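Side-chain contacts in CalS10 (PDB 6UK5), which binds S-adenosylmethionine and probably methylates an amino pentose in the biosynthesis of the antibiotic calicheamicin: residues 27-32 against 196-201; 46-51 against 150-155; 183-188 against 192-197. All coordinates share one frame; numbering follows the deposited sequence.

Interaction 1 (27-32 against 196-201)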
ATOM      1  N   GLU A  27      -7.640 -12.951  -2.066  1.00 63.23           N
ATOM      2  CA  GLU A  27      -9.019 -12.497  -2.230  1.00 65.25           C
ATOM      3  C   GLU A  27      -9.178 -11.026  -1.857  1.00 66.28           C
ATOM      4  O   GLU A  27      -9.908 -10.285  -2.526  1.00 64.91           O
ATOM      5  CB  GLU A  27      -9.965 -13.365  -1.402  1.00 67.45           C
ATOM      6  CG  GLU A  27      -9.682 -14.849  -1.513  1.00 65.69           C
ATOM      7  CD  GLU A  27     -10.707 -15.687  -0.783  1.00 71.84           C
ATOM      8  OE1 GLU A  27     -11.912 -15.565  -1.102  1.00 71.76           O
ATOM      9  OE2 GLU A  27     -10.308 -16.460   0.117  1.00 76.96           O
ATOM     10  N   ALA A  28      -8.513 -10.597  -0.782  1.00 62.76           N
ATOM     11  CA  ALA A  28      -8.594  -9.207  -0.350  1.00 62.75           C
ATOM     12  C   ALA A  28      -8.370  -8.232  -1.499  1.00 64.86           C
ATOM     13  O   ALA A  28      -9.065  -7.215  -1.603  1.00 64.76           O
ATOM     14  CB  ALA A  28      -7.566  -8.956   0.755  1.00 65.58           C
ATOM     15  N   ALA A  29      -7.406  -8.520  -2.371  1.00 65.20           N
ATOM     16  CA  ALA A  29      -7.068  -7.570  -3.426  1.00 62.28           C
ATOM     17  C   ALA A  29      -8.196  -7.434  -4.441  1.00 61.33           C
ATOM     18  O   ALA A  29      -8.654  -6.322  -4.733  1.00 67.30           O
ATOM     19  CB  ALA A  29      -5.776  -8.003  -4.120  1.00 64.59           C
ATOM     20  N   TYR A  30      -8.660  -8.555  -4.990  1.00 60.05           N
ATOM     21  CA  TYR A  30      -9.644  -8.491  -6.063  1.00 62.27           C
ATOM     22  C   TYR A  30     -11.008  -8.044  -5.558  1.00 69.47           C
ATOM     23  O   TYR A  30     -11.770  -7.424  -6.310  1.00 67.38           O
ATOM     24  CB  TYR A  30      -9.717  -9.853  -6.747  1.00 60.67           C
ATOM     25  CG  TYR A  30      -8.428 -10.184  -7.464  1.00 62.58           C
ATOM     26  CD1 TYR A  30      -8.088  -9.562  -8.658  1.00 63.06           C
ATOM     27  CD2 TYR A  30      -7.531 -11.096  -6.923  1.00 63.21           C
ATOM     28  CE1 TYR A  30      -6.899  -9.857  -9.305  1.00 63.11           C
ATOM     29  CE2 TYR A  30      -6.342 -11.397  -7.560  1.00 62.80           C
ATOM     30  CZ  TYR A  30      -6.029 -10.774  -8.749  1.00 64.86           C
ATOM     31  OH  TYR A  30      -4.843 -11.072  -9.383  1.00 59.02           O
ATOM     32  N   ARG A  31     -11.340  -8.343  -4.299  1.00 75.37           N
ATOM     33  CA  ARG A  31     -12.571  -7.815  -3.720  1.00 74.28           C
ATOM     34  C   ARG A  31     -12.495  -6.301  -3.554  1.00 75.86           C
ATOM     35  O   ARG A  31     -13.477  -5.595  -3.808  1.00 79.27           O
ATOM     36  CB  ARG A  31     -12.863  -8.488  -2.378  1.00 79.24           C
ATOM     37  CG  ARG A  31     -14.018  -9.481  -2.434  1.00 80.66           C
ATOM     38  CD  ARG A  31     -14.411  -9.989  -1.052  1.00 63.40           C
ATOM     39  NE  ARG A  31     -13.626 -11.150  -0.641  1.00 64.44           N
ATOM     40  CZ  ARG A  31     -13.939 -12.411  -0.929  1.00 70.98           C
ATOM     41  NH1 ARG A  31     -15.025 -12.693  -1.640  1.00 62.22           N
ATOM     42  NH2 ARG A  31     -13.160 -13.396  -0.506  1.00 67.80           N
ATOM     43  N   GLY A  32     -11.336  -5.785  -3.140  1.00 74.32           N
ATOM     44  CA  GLY A  32     -11.189  -4.347  -2.989  1.00 76.01           C
ATOM     45  C   GLY A  32     -11.369  -3.586  -4.287  1.00 74.40           C
ATOM     46  O   GLY A  32     -11.845  -2.447  -4.281  1.00 72.74           O
ATOM     47  N   GLU A 196       4.069  -9.409  -9.398  1.00 50.89           N
ATOM     48  CA  GLU A 196       3.396  -8.851  -8.233  1.00 53.26           C
ATOM     49  C   GLU A 196       4.381  -8.751  -7.077  1.00 53.40           C
ATOM     50  O   GLU A 196       5.202  -9.650  -6.871  1.00 55.65           O
ATOM     51  CB  GLU A 196       2.201  -9.696  -7.796  1.00 53.80           C
ATOM     52  CG  GLU A 196       0.912  -9.367  -8.512  1.00 53.74           C
ATOM     53  CD  GLU A 196      -0.198 -10.342  -8.176  1.00 54.43           C
ATOM     54  OE1 GLU A 196       0.112 -11.490  -7.796  1.00 53.63           O
ATOM     55  OE2 GLU A 196      -1.381  -9.960  -8.285  1.00 58.24           O
ATOM     56  N   ARG A 197       4.295  -7.660  -6.321  1.00 54.90           N
ATOM     57  CA  ARG A 197       5.137  -7.467  -5.145  1.00 56.36           C
ATOM     58  C   ARG A 197       4.281  -6.919  -4.016  1.00 56.77           C
ATOM     59  O   ARG A 197       3.678  -5.850  -4.147  1.00 52.78           O
ATOM     60  CB  ARG A 197       6.312  -6.546  -5.459  1.00 55.75           C
ATOM     61  CG  ARG A 197       7.351  -7.255  -6.303  1.00 60.01           C
ATOM     62  CD  ARG A 197       8.493  -6.358  -6.697  1.00 59.77           C
ATOM     63  NE  ARG A 197       9.650  -6.612  -5.844  1.00 62.10           N
ATOM     64  CZ  ARG A 197      10.892  -6.239  -6.128  1.00 67.13           C
ATOM     65  NH1 ARG A 197      11.156  -5.603  -7.261  1.00 60.52           N
ATOM     66  NH2 ARG A 197      11.873  -6.518  -5.278  1.00 75.99           N
ATOM     67  N   TRP A 198       4.242  -7.660  -2.912  1.00 59.84           N
ATOM     68  CA  TRP A 198       3.351  -7.394  -1.796  1.00 60.42           C
ATOM     69  C   TRP A 198       4.122  -6.893  -0.582  1.00 60.82           C
ATOM     70  O   TRP A 198       5.293  -7.228  -0.383  1.00 60.19           O
ATOM     71  CB  TRP A 198       2.597  -8.669  -1.409  1.00 60.29           C
ATOM     72  CG  TRP A 198       1.751  -9.241  -2.502  1.00 60.51           C
ATOM     73  CD1 TRP A 198       2.187  -9.941  -3.589  1.00 59.41           C
ATOM     74  CD2 TRP A 198       0.324  -9.184  -2.608  1.00 61.97           C
ATOM     75  NE1 TRP A 198       1.122 -10.318  -4.368  1.00 59.20           N
ATOM     76  CE2 TRP A 198      -0.033  -9.865  -3.789  1.00 60.91           C
ATOM     77  CE3 TRP A 198      -0.685  -8.620  -1.822  1.00 65.41           C
ATOM     78  CZ2 TRP A 198      -1.358  -9.997  -4.203  1.00 62.52           C
ATOM     79  CZ3 TRP A 198      -1.998  -8.751  -2.236  1.00 61.31           C
ATOM     80  CH2 TRP A 198      -2.322  -9.435  -3.415  1.00 58.79           C
ATOM     81  N   LEU A 199       3.446  -6.079   0.227  1.00 63.07           N
ATOM     82  CA  LEU A 199       3.911  -5.718   1.560  1.00 65.87           C
ATOM     83  C   LEU A 199       2.784  -5.972   2.548  1.00 65.55           C
ATOM     84  O   LEU A 199       1.688  -5.422   2.391  1.00 64.09           O
ATOM     85  CB  LEU A 199       4.345  -4.253   1.630  1.00 63.91           C
ATOM     86  CG  LEU A 199       5.681  -3.857   1.005  1.00 69.20           C
ATOM     87  CD1 LEU A 199       5.834  -2.345   1.062  1.00 67.46           C
ATOM     88  CD2 LEU A 199       6.844  -4.531   1.713  1.00 66.92           C
ATOM     89  N   VAL A 200       3.040  -6.806   3.551  1.00 67.47           N
ATOM     90  CA  VAL A 200       2.085  -7.064   4.622  1.00 73.30           C
ATOM     91  C   VAL A 200       2.711  -6.634   5.941  1.00 73.95           C
ATOM     92  O   VAL A 200       3.744  -7.178   6.353  1.00 74.90           O
ATOM     93  CB  VAL A 200       1.645  -8.534   4.677  1.00 74.38           C
ATOM     94  CG1 VAL A 200       0.660  -8.738   5.820  1.00 74.57           C
ATOM     95  CG2 VAL A 200       0.998  -8.932   3.364  1.00 73.22           C
ATOM     96  N   GLY A 201       2.088  -5.658   6.594  1.00 73.31           N
ATOM     97  CA  GLY A 201       2.480  -5.220   7.922  1.00 73.66           C
ATOM     98  C   GLY A 201       1.373  -5.561   8.906  1.00 77.56           C
ATOM     99  O   GLY A 201       0.198  -5.294   8.647  1.00 77.81           O
TER
HETATM  100  O   HOH W   1      -3.320 -11.635  -7.290  1.00 55.03           O
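Ala29 and Trp198 mark the closest approach of helix segment 27-32 to strand segment 196-201, with their CA atoms 10.5 Å apart, so the gap is spanned by side chains and one water. Trp198 covers most of that distance. With CG anti to its own carbonyl carbon (chi1 -60°), the indole reaches toward the helix, and its far corner, CH2, meets the CB of Ala29 at 3.8 Å. The methyl group arrives at the ring edge, near the indole plane. A small residue suits the helix here because the long tryptophan already fills the interval.

One helix position on, Tyr30 is joined to Glu196 through water. Tyr30 OH and Glu196 OE2 stand 3.8 Å apart, too far for a direct bond. Water 1 lies 2.6 Å from Tyr30 OH and donates to Glu196 OE2 over 2.7 Å. The phenol ring and the carboxylate are turned 44° from each other. Glu196 is extended beyond CG, which carries its acid across to the water, while Arg181 forms a salt bridge with the same OE2; this second partner would favour the charged carboxylate. Glu196 OE1 lies in the indole plane at the edge of Trp198.

Around the contact, Phe209 of strand 206-216 stacks on Trp198, and Val25, a turn earlier on helix 20-32, also packs against the indole. Tyr30 meets Phe122 edge-to-face and lies close to Trp37, which binds S-adenosylmethionine, so helix 20-32 is placed between the five-stranded sheet and the cofactor region.

Interaction 2 (46-51 against 150-155)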
ATOM      1  N   ASP A  46     -27.126 -19.957 -12.529  1.00 61.63           N
ATOM      2  CA  ASP A  46     -28.360 -19.761 -13.283  1.00 65.50           C
ATOM      3  C   ASP A  46     -28.250 -20.332 -14.693  1.00 67.85           C
ATOM      4  O   ASP A  46     -29.196 -20.949 -15.196  1.00 66.66           O
ATOM      5  CB  ASP A  46     -28.715 -18.276 -13.340  1.00 63.78           C
ATOM      6  CG  ASP A  46     -29.148 -17.728 -11.996  1.00 60.07           C
ATOM      7  OD1 ASP A  46     -29.373 -18.531 -11.066  1.00 66.59           O
ATOM      8  OD2 ASP A  46     -29.271 -16.491 -11.871  1.00 55.84           O
ATOM      9  N   ARG A  47     -27.104 -20.131 -15.349  1.00 70.38           N
ATOM     10  CA  ARG A  47     -26.954 -20.584 -16.729  1.00 71.43           C
ATOM     11  C   ARG A  47     -26.833 -22.099 -16.806  1.00 69.56           C
ATOM     12  O   ARG A  47     -27.352 -22.722 -17.739  1.00 68.66           O
ATOM     13  CB  ARG A  47     -25.733 -19.924 -17.362  1.00 77.22           C
ATOM     14  CG  ARG A  47     -25.945 -18.478 -17.754  1.00 74.13           C
ATOM     15  CD  ARG A  47     -24.644 -17.847 -18.210  1.00 68.40           C
ATOM     16  NE  ARG A  47     -24.575 -16.440 -17.823  1.00 67.92           N
ATOM     17  CZ  ARG A  47     -24.919 -15.418 -18.600  1.00 58.96           C
ATOM     18  NH1 ARG A  47     -25.356 -15.621 -19.838  1.00 69.99           N
ATOM     19  NH2 ARG A  47     -24.820 -14.181 -18.133  1.00 60.28           N
ATOM     20  N   ILE A  48     -26.138 -22.707 -15.843  1.00 69.59           N
ATOM     21  CA  ILE A  48     -26.095 -24.164 -15.779  1.00 69.13           C
ATOM     22  C   ILE A  48     -27.510 -24.718 -15.704  1.00 69.83           C
ATOM     23  O   ILE A  48     -27.841 -25.715 -16.357  1.00 70.90           O
ATOM     24  CB  ILE A  48     -25.237 -24.626 -14.588  1.00 67.10           C
ATOM     25  CG1 ILE A  48     -23.776 -24.229 -14.810  1.00 61.13           C
ATOM     26  CG2 ILE A  48     -25.351 -26.132 -14.413  1.00 61.31           C
ATOM     27  CD1 ILE A  48     -22.937 -24.243 -13.552  1.00 58.81           C
ATOM     28  N   ARG A  49     -28.368 -24.079 -14.905  1.00 68.73           N
ATOM     29  CA  ARG A  49     -29.753 -24.522 -14.804  1.00 71.11           C
ATOM     30  C   ARG A  49     -30.495 -24.323 -16.118  1.00 71.71           C
ATOM     31  O   ARG A  49     -31.370 -25.124 -16.466  1.00 73.56           O
ATOM     32  CB  ARG A  49     -30.456 -23.757 -13.683  1.00 73.25           C
ATOM     33  CG  ARG A  49     -29.889 -24.025 -12.302  1.00 72.64           C
ATOM     34  CD  ARG A  49     -30.117 -25.461 -11.897  1.00 75.70           C
ATOM     35  NE  ARG A  49     -29.728 -25.719 -10.517  1.00 69.32           N
ATOM     36  CZ  ARG A  49     -29.885 -26.889  -9.910  1.00 72.05           C
ATOM     37  NH1 ARG A  49     -30.423 -27.912 -10.561  1.00 72.70           N
ATOM     38  NH2 ARG A  49     -29.502 -27.038  -8.652  1.00 71.91           N
ATOM     39  N   ALA A  50     -30.163 -23.262 -16.857  1.00 68.78           N
ATOM     40  CA  ALA A  50     -30.748 -23.068 -18.178  1.00 65.52           C
ATOM     41  C   ALA A  50     -30.464 -24.258 -19.085  1.00 67.51           C
ATOM     42  O   ALA A  50     -31.382 -24.837 -19.676  1.00 71.47           O
ATOM     43  CB  ALA A  50     -30.211 -21.781 -18.801  1.00 60.64           C
ATOM     44  N   ALA A  51     -29.190 -24.642 -19.204  1.00 67.47           N
ATOM     45  CA  ALA A  51     -28.804 -25.735 -20.086  1.00 65.52           C
ATOM     46  C   ALA A  51     -29.077 -27.111 -19.491  1.00 70.17           C
ATOM     47  O   ALA A  51     -29.234 -28.075 -20.249  1.00 68.24           O
ATOM     48  CB  ALA A  51     -27.319 -25.621 -20.440  1.00 59.91           C
ATOM     49  N   VAL A 150     -22.531 -29.599 -18.726  1.00 52.86           N
ATOM     50  CA  VAL A 150     -22.212 -28.217 -19.058  1.00 53.43           C
ATOM     51  C   VAL A 150     -20.775 -27.924 -18.651  1.00 54.47           C
ATOM     52  O   VAL A 150     -20.394 -28.134 -17.495  1.00 53.02           O
ATOM     53  CB  VAL A 150     -23.176 -27.238 -18.365  1.00 53.73           C
ATOM     54  CG1 VAL A 150     -22.890 -25.807 -18.804  1.00 51.98           C
ATOM     55  CG2 VAL A 150     -24.622 -27.614 -18.655  1.00 60.64           C
ATOM     56  N   LEU A 151     -19.985 -27.436 -19.599  1.00 56.49           N
ATOM     57  CA  LEU A 151     -18.663 -26.892 -19.328  1.00 54.39           C
ATOM     58  C   LEU A 151     -18.724 -25.384 -19.519  1.00 52.49           C
ATOM     59  O   LEU A 151     -19.223 -24.907 -20.543  1.00 56.30           O
ATOM     60  CB  LEU A 151     -17.613 -27.523 -20.243  1.00 58.69           C
ATOM     61  CG  LEU A 151     -16.167 -27.495 -19.750  1.00 60.01           C
ATOM     62  CD1 LEU A 151     -15.424 -28.709 -20.271  1.00 57.85           C
ATOM     63  CD2 LEU A 151     -15.470 -26.227 -20.207  1.00 61.47           C
ATOM     64  N   VAL A 152     -18.238 -24.637 -18.534  1.00 49.61           N
ATOM     65  CA  VAL A 152     -18.235 -23.180 -18.587  1.00 52.87           C
ATOM     66  C   VAL A 152     -16.827 -22.701 -18.276  1.00 46.38           C
ATOM     67  O   VAL A 152     -16.209 -23.157 -17.306  1.00 46.05           O
ATOM     68  CB  VAL A 152     -19.265 -22.556 -17.624  1.00 49.06           C
ATOM     69  CG1 VAL A 152     -20.572 -23.334 -17.678  1.00 51.87           C
ATOM     70  CG2 VAL A 152     -18.729 -22.484 -16.208  1.00 51.80           C
ATOM     71  N   LEU A 153     -16.322 -21.787 -19.100  1.00 47.91           N
ATOM     72  CA  LEU A 153     -14.914 -21.416 -19.085  1.00 45.31           C
ATOM     73  C   LEU A 153     -14.787 -19.923 -19.317  1.00 47.57           C
ATOM     74  O   LEU A 153     -15.247 -19.411 -20.343  1.00 46.65           O
ATOM     75  CB  LEU A 153     -14.151 -22.200 -20.156  1.00 43.33           C
ATOM     76  CG  LEU A 153     -12.628 -22.101 -20.177  1.00 47.90           C
ATOM     77  CD1 LEU A 153     -12.047 -23.461 -20.516  1.00 54.89           C
ATOM     78  CD2 LEU A 153     -12.171 -21.062 -21.180  1.00 43.19           C
ATOM     79  N   GLU A 154     -14.169 -19.225 -18.364  1.00 48.98           N
ATOM     80  CA  GLU A 154     -13.901 -17.803 -18.511  1.00 49.30           C
ATOM     81  C   GLU A 154     -12.515 -17.633 -19.119  1.00 50.13           C
ATOM     82  O   GLU A 154     -11.514 -17.893 -18.432  1.00 45.03           O
ATOM     83  CB  GLU A 154     -13.983 -17.097 -17.164  1.00 48.51           C
ATOM     84  CG  GLU A 154     -13.871 -15.581 -17.253  1.00 53.79           C
ATOM     85  CD  GLU A 154     -13.809 -14.920 -15.894  1.00 63.23           C
ATOM     86  OE1 GLU A 154     -14.005 -15.622 -14.880  1.00 65.65           O
ATOM     87  OE2 GLU A 154     -13.556 -13.698 -15.838  1.00 67.33           O
ATOM     88  N   PRO A 155     -12.396 -17.209 -20.376  1.00 51.65           N
ATOM     89  CA  PRO A 155     -11.077 -17.086 -20.999  1.00 51.17           C
ATOM     90  C   PRO A 155     -10.429 -15.736 -20.728  1.00 48.77           C
ATOM     91  O   PRO A 155     -11.088 -14.744 -20.410  1.00 50.44           O
ATOM     92  CB  PRO A 155     -11.396 -17.243 -22.491  1.00 47.42           C
ATOM     93  CG  PRO A 155     -12.724 -16.581 -22.624  1.00 49.27           C
ATOM     94  CD  PRO A 155     -13.472 -16.879 -21.331  1.00 50.55           C
TER
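Val150, near the start of strand 149-153, uses its two branches in different ways against helix segment 46-51. The setting is the Rossmann-like fold of S-adenosylmethionine-dependent methyltransferases, in which helices cover the faces of a mostly parallel sheet. Here helix 37-51 lies over strand 149-153; the axes of segments 46-51 and 150-153 come within 9.4 Å, their N-to-C directions 147° apart. The valine sets CG1 anti to its backbone N (chi1 -176°) and CG2 anti to its carbonyl carbon; CG2 then meets the CB of Ala51 in the last turn of the helix, while CG1 faces Ile48. A branched residue therefore serves two helix positions at once, and the small alanine is consistent with the close approach of the helix end.

Leu151 turns the other way and packs on Phe227 of helix 220-229, as expected for a strand covered by helices on both faces. Val152 returns to the side of helix 37-51 and offers its CG1 to Ile48. Branched valines suit a buried strand, since they favour the extended backbone and give compact apolar surfaces. Strand 115-120 runs alongside, and its Ala117 also touches Ile48. Beyond the strand, Glu154 turns to polar partners, bonding Arg244, Thr242 and the backbone of Phe122. Apolar contact alone joins the two segments: Ile48 CG1 lies 4.4 Å from both Val150 CG1 and Val152 CG1, looser than the 3.8 Å between Ala51 CB and Val150 CG2.

Interaction 3 (183-188 against 192-197)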
ATOM      1  N   SER A 183       1.819  -4.056  -8.825  1.00 49.07           N
ATOM      2  CA  SER A 183       1.879  -5.061  -9.872  1.00 48.46           C
ATOM      3  C   SER A 183       2.352  -4.426 -11.169  1.00 46.38           C
ATOM      4  O   SER A 183       2.245  -3.214 -11.373  1.00 45.98           O
ATOM      5  CB  SER A 183       0.518  -5.732 -10.089  1.00 51.12           C
ATOM      6  OG  SER A 183      -0.428  -4.819 -10.613  1.00 51.35           O
ATOM      7  N   ARG A 184       2.882  -5.267 -12.045  1.00 50.51           N
ATOM      8  CA  ARG A 184       3.319  -4.823 -13.361  1.00 49.69           C
ATOM      9  C   ARG A 184       3.182  -5.983 -14.329  1.00 47.23           C
ATOM     10  O   ARG A 184       3.739  -7.060 -14.098  1.00 48.87           O
ATOM     11  CB  ARG A 184       4.757  -4.325 -13.298  1.00 51.59           C
ATOM     12  CG  ARG A 184       5.256  -3.676 -14.557  1.00 54.02           C
ATOM     13  CD  ARG A 184       6.691  -3.269 -14.352  1.00 55.18           C
ATOM     14  NE  ARG A 184       7.287  -2.742 -15.571  1.00 55.12           N
ATOM     15  CZ  ARG A 184       7.922  -3.514 -16.451  1.00 58.42           C
ATOM     16  NH1 ARG A 184       7.990  -4.826 -16.246  1.00 60.63           N
ATOM     17  NH2 ARG A 184       8.464  -2.993 -17.541  1.00 60.29           N
ATOM     18  N   SER A 185       2.441  -5.754 -15.408  1.00 53.52           N
ATOM     19  CA  SER A 185       2.208  -6.745 -16.447  1.00 51.19           C
ATOM     20  C   SER A 185       2.626  -6.167 -17.789  1.00 55.36           C
ATOM     21  O   SER A 185       2.307  -5.014 -18.100  1.00 42.87           O
ATOM     22  CB  SER A 185       0.743  -7.183 -16.500  1.00 49.88           C
ATOM     23  OG  SER A 185       0.222  -7.391 -15.201  1.00 48.15           O
ATOM     24  N   THR A 186       3.342  -6.961 -18.572  1.00 56.35           N
ATOM     25  CA  THR A 186       3.728  -6.581 -19.918  1.00 54.67           C
ATOM     26  C   THR A 186       3.231  -7.653 -20.875  1.00 40.53           C
ATOM     27  O   THR A 186       3.086  -8.821 -20.506  1.00 78.54           O
ATOM     28  CB  THR A 186       5.248  -6.415 -20.050  1.00 60.97           C
ATOM     29  OG1 THR A 186       5.902  -7.653 -19.744  1.00 61.39           O
ATOM     30  CG2 THR A 186       5.745  -5.330 -19.109  1.00 59.38           C
ATOM     31  N   ARG A 187       2.968  -7.244 -22.108  1.00 62.68           N
ATOM     32  CA  ARG A 187       2.381  -8.110 -23.115  1.00 61.44           C
ATOM     33  C   ARG A 187       3.339  -8.262 -24.284  1.00 63.57           C
ATOM     34  O   ARG A 187       3.979  -7.293 -24.704  1.00 56.89           O
ATOM     35  CB  ARG A 187       1.047  -7.513 -23.574  1.00 62.97           C
ATOM     36  CG  ARG A 187       0.371  -8.207 -24.733  1.00 66.58           C
ATOM     37  CD  ARG A 187      -0.855  -7.407 -25.155  1.00 67.02           C
ATOM     38  NE  ARG A 187      -1.247  -7.676 -26.534  1.00 63.61           N
ATOM     39  CZ  ARG A 187      -2.260  -7.081 -27.153  1.00 57.75           C
ATOM     40  NH1 ARG A 187      -2.993  -6.177 -26.519  1.00 58.96           N
ATOM     41  NH2 ARG A 187      -2.539  -7.389 -28.410  1.00 60.20           N
ATOM     42  N   GLN A 188       3.438  -9.484 -24.804  1.00 54.21           N
ATOM     43  CA  GLN A 188       4.193  -9.726 -26.029  1.00 54.95           C
ATOM     44  C   GLN A 188       3.647 -11.001 -26.664  1.00 56.27           C
ATOM     45  O   GLN A 188       3.809 -12.086 -26.099  1.00 48.91           O
ATOM     46  CB  GLN A 188       5.685  -9.835 -25.737  1.00 54.01           C
ATOM     47  CG  GLN A 188       6.542 -10.085 -26.973  1.00 56.61           C
ATOM     48  CD  GLN A 188       7.950 -10.573 -26.659  1.00 55.88           C
ATOM     49  OE1 GLN A 188       8.692 -10.949 -27.565  1.00 52.84           O
ATOM     50  NE2 GLN A 188       8.322 -10.568 -25.383  1.00 50.96           N
ATOM     51  N   THR A 192       1.441 -12.759 -21.274  1.00 40.49           N
ATOM     52  CA  THR A 192       1.466 -11.623 -20.361  1.00 43.81           C
ATOM     53  C   THR A 192       2.340 -12.006 -19.173  1.00 40.47           C
ATOM     54  O   THR A 192       2.133 -13.063 -18.565  1.00 42.85           O
ATOM     55  CB  THR A 192       0.063 -11.227 -19.895  1.00 45.01           C
ATOM     56  OG1 THR A 192      -0.864 -11.363 -20.979  1.00 41.73           O
ATOM     57  CG2 THR A 192       0.061  -9.783 -19.421  1.00 45.61           C
ATOM     58  N   ARG A 193       3.305 -11.158 -18.835  1.00 39.67           N
ATOM     59  CA  ARG A 193       4.230 -11.427 -17.739  1.00 45.00           C
ATOM     60  C   ARG A 193       3.757 -10.640 -16.525  1.00 44.42           C
ATOM     61  O   ARG A 193       3.920  -9.418 -16.464  1.00 49.32           O
ATOM     62  CB  ARG A 193       5.668 -11.062 -18.100  1.00 46.25           C
ATOM     63  CG  ARG A 193       6.646 -11.402 -16.980  1.00 45.74           C
ATOM     64  CD  ARG A 193       8.097 -11.138 -17.344  1.00 50.33           C
ATOM     65  NE  ARG A 193       8.918 -11.098 -16.136  1.00 45.99           N
ATOM     66  CZ  ARG A 193       8.981 -10.041 -15.329  1.00 49.74           C
ATOM     67  NH1 ARG A 193       8.281  -8.948 -15.611  1.00 58.61           N
ATOM     68  NH2 ARG A 193       9.739 -10.068 -14.241  1.00 47.71           N
ATOM     69  N   MET A 194       3.210 -11.356 -15.547  1.00 40.67           N
ATOM     70  CA  MET A 194       2.643 -10.769 -14.340  1.00 44.83           C
ATOM     71  C   MET A 194       3.678 -10.780 -13.222  1.00 40.00           C
ATOM     72  O   MET A 194       4.103 -11.846 -12.770  1.00 41.06           O
ATOM     73  CB  MET A 194       1.401 -11.560 -13.934  1.00 45.12           C
ATOM     74  CG  MET A 194       0.223 -11.388 -14.872  1.00 45.86           C
ATOM     75  SD  MET A 194      -1.260 -12.233 -14.294  1.00 50.85           S
ATOM     76  CE  MET A 194      -0.723 -13.947 -14.399  1.00 47.37           C
ATOM     77  N   GLU A 195       4.097  -9.591 -12.794  1.00 40.87           N
ATOM     78  CA  GLU A 195       4.985  -9.418 -11.652  1.00 43.94           C
ATOM     79  C   GLU A 195       4.212  -8.731 -10.534  1.00 46.25           C
ATOM     80  O   GLU A 195       3.748  -7.599 -10.708  1.00 45.34           O
ATOM     81  CB  GLU A 195       6.219  -8.595 -12.023  1.00 44.58           C
ATOM     82  CG  GLU A 195       7.303  -8.609 -10.948  1.00 44.06           C
ATOM     83  CD  GLU A 195       8.372  -7.561 -11.175  1.00 43.11           C
ATOM     84  OE1 GLU A 195       8.479  -7.058 -12.313  1.00 46.81           O
ATOM     85  OE2 GLU A 195       9.108  -7.245 -10.217  1.00 45.48           O
ATOM     86  N   GLU A 196       4.069  -9.409  -9.398  1.00 50.89           N
ATOM     87  CA  GLU A 196       3.396  -8.851  -8.233  1.00 53.26           C
ATOM     88  C   GLU A 196       4.381  -8.751  -7.077  1.00 53.40           C
ATOM     89  O   GLU A 196       5.202  -9.650  -6.871  1.00 55.65           O
ATOM     90  CB  GLU A 196       2.201  -9.696  -7.796  1.00 53.80           C
ATOM     91  CG  GLU A 196       0.912  -9.367  -8.512  1.00 53.74           C
ATOM     92  CD  GLU A 196      -0.198 -10.342  -8.176  1.00 54.43           C
ATOM     93  OE1 GLU A 196       0.112 -11.490  -7.796  1.00 53.63           O
ATOM     94  OE2 GLU A 196      -1.381  -9.960  -8.285  1.00 58.24           O
ATOM     95  N   ARG A 197       4.295  -7.660  -6.321  1.00 54.90           N
ATOM     96  CA  ARG A 197       5.137  -7.467  -5.145  1.00 56.36           C
ATOM     97  C   ARG A 197       4.281  -6.919  -4.016  1.00 56.77           C
ATOM     98  O   ARG A 197       3.678  -5.850  -4.147  1.00 52.78           O
ATOM     99  CB  ARG A 197       6.312  -6.546  -5.459  1.00 55.75           C
ATOM    100  CG  ARG A 197       7.351  -7.255  -6.303  1.00 60.01           C
ATOM    101  CD  ARG A 197       8.493  -6.358  -6.697  1.00 59.77           C
ATOM    102  NE  ARG A 197       9.650  -6.612  -5.844  1.00 62.10           N
ATOM    103  CZ  ARG A 197      10.892  -6.239  -6.128  1.00 67.13           C
ATOM    104  NH1 ARG A 197      11.156  -5.603  -7.261  1.00 60.52           N
ATOM    105  NH2 ARG A 197      11.873  -6.518  -5.278  1.00 75.99           N
TER
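Arg184 and Glu195, an antiparallel hydrogen-bonded pair, exchange two backbone bonds: Arg184 N to Glu195 O at 2.8 Å, and Glu195 N to Arg184 O at 2.9 Å. Thr186 and Arg193 form the next such pair, in which Arg193 N reaches Thr186 O at 2.9 Å, while the return bond from Thr186 N to Arg193 O is longer, at 3.3 Å.

The charged ends lie on the face shared by Arg184, Arg193 and Glu195. Glu195 has long, weak ion pairs with Arg193 and Arg197 along its own strand, forming a salt-bridge network. Arg184 belongs chiefly to another partner: its NE and NH2 donate to the carbonyls of Asp202 and Ala203 of the second subunit. Its guanidinium nevertheless comes close to that of Arg193, the two planes 64° apart, and nearby Glu195 would be expected to ease the like charges. Both arginines are extended from CG to NE, long enough to carry charge well clear of the backbone.

These strands are the arms of a beta hairpin, 177-188 and 191-202, in the five-stranded sheet.

On the other face, Ser183-Glu196 and Ser185-Met194 are non-hydrogen-bonded pairs. Thr192 turns OG1 to the side of its backbone N (chi1 -38°), which puts the methyl CG2 anti to that N, 3.4 Å from Thr186 O and touching Ser185 CB. Small serines suit this side, where longer neighbours lie across the hairpin: Ser185 OG is 4.0 Å from Met194 CG, and Ser183 CB rests against the CG of Glu196. Thr186 OG1, on the charged face, lies alongside Arg193 CB at 3.8 Å.

From the N terminus, helix 20-32 supplies the first half of interaction 1 and helix 37-51, next in the chain, the first half of interaction 2. Interaction 2 closes first, when strand 149-153 packs against the second helix; it is nested within the much longer loop that interaction 1 closes at strand 191-202. Interaction 3 follows interaction 2 in series and closes only a short hairpin turn, ending on the same strand as interaction 1, with which it shares Glu196 and Arg197. Interaction 2 lies within the Rossmann-like core, packing a helix on its sheet. Across the chain's centre, interaction 3 joins two strands of the five-stranded sheet and interaction 1 packs helix 20-32 on it, both touching the second subunit.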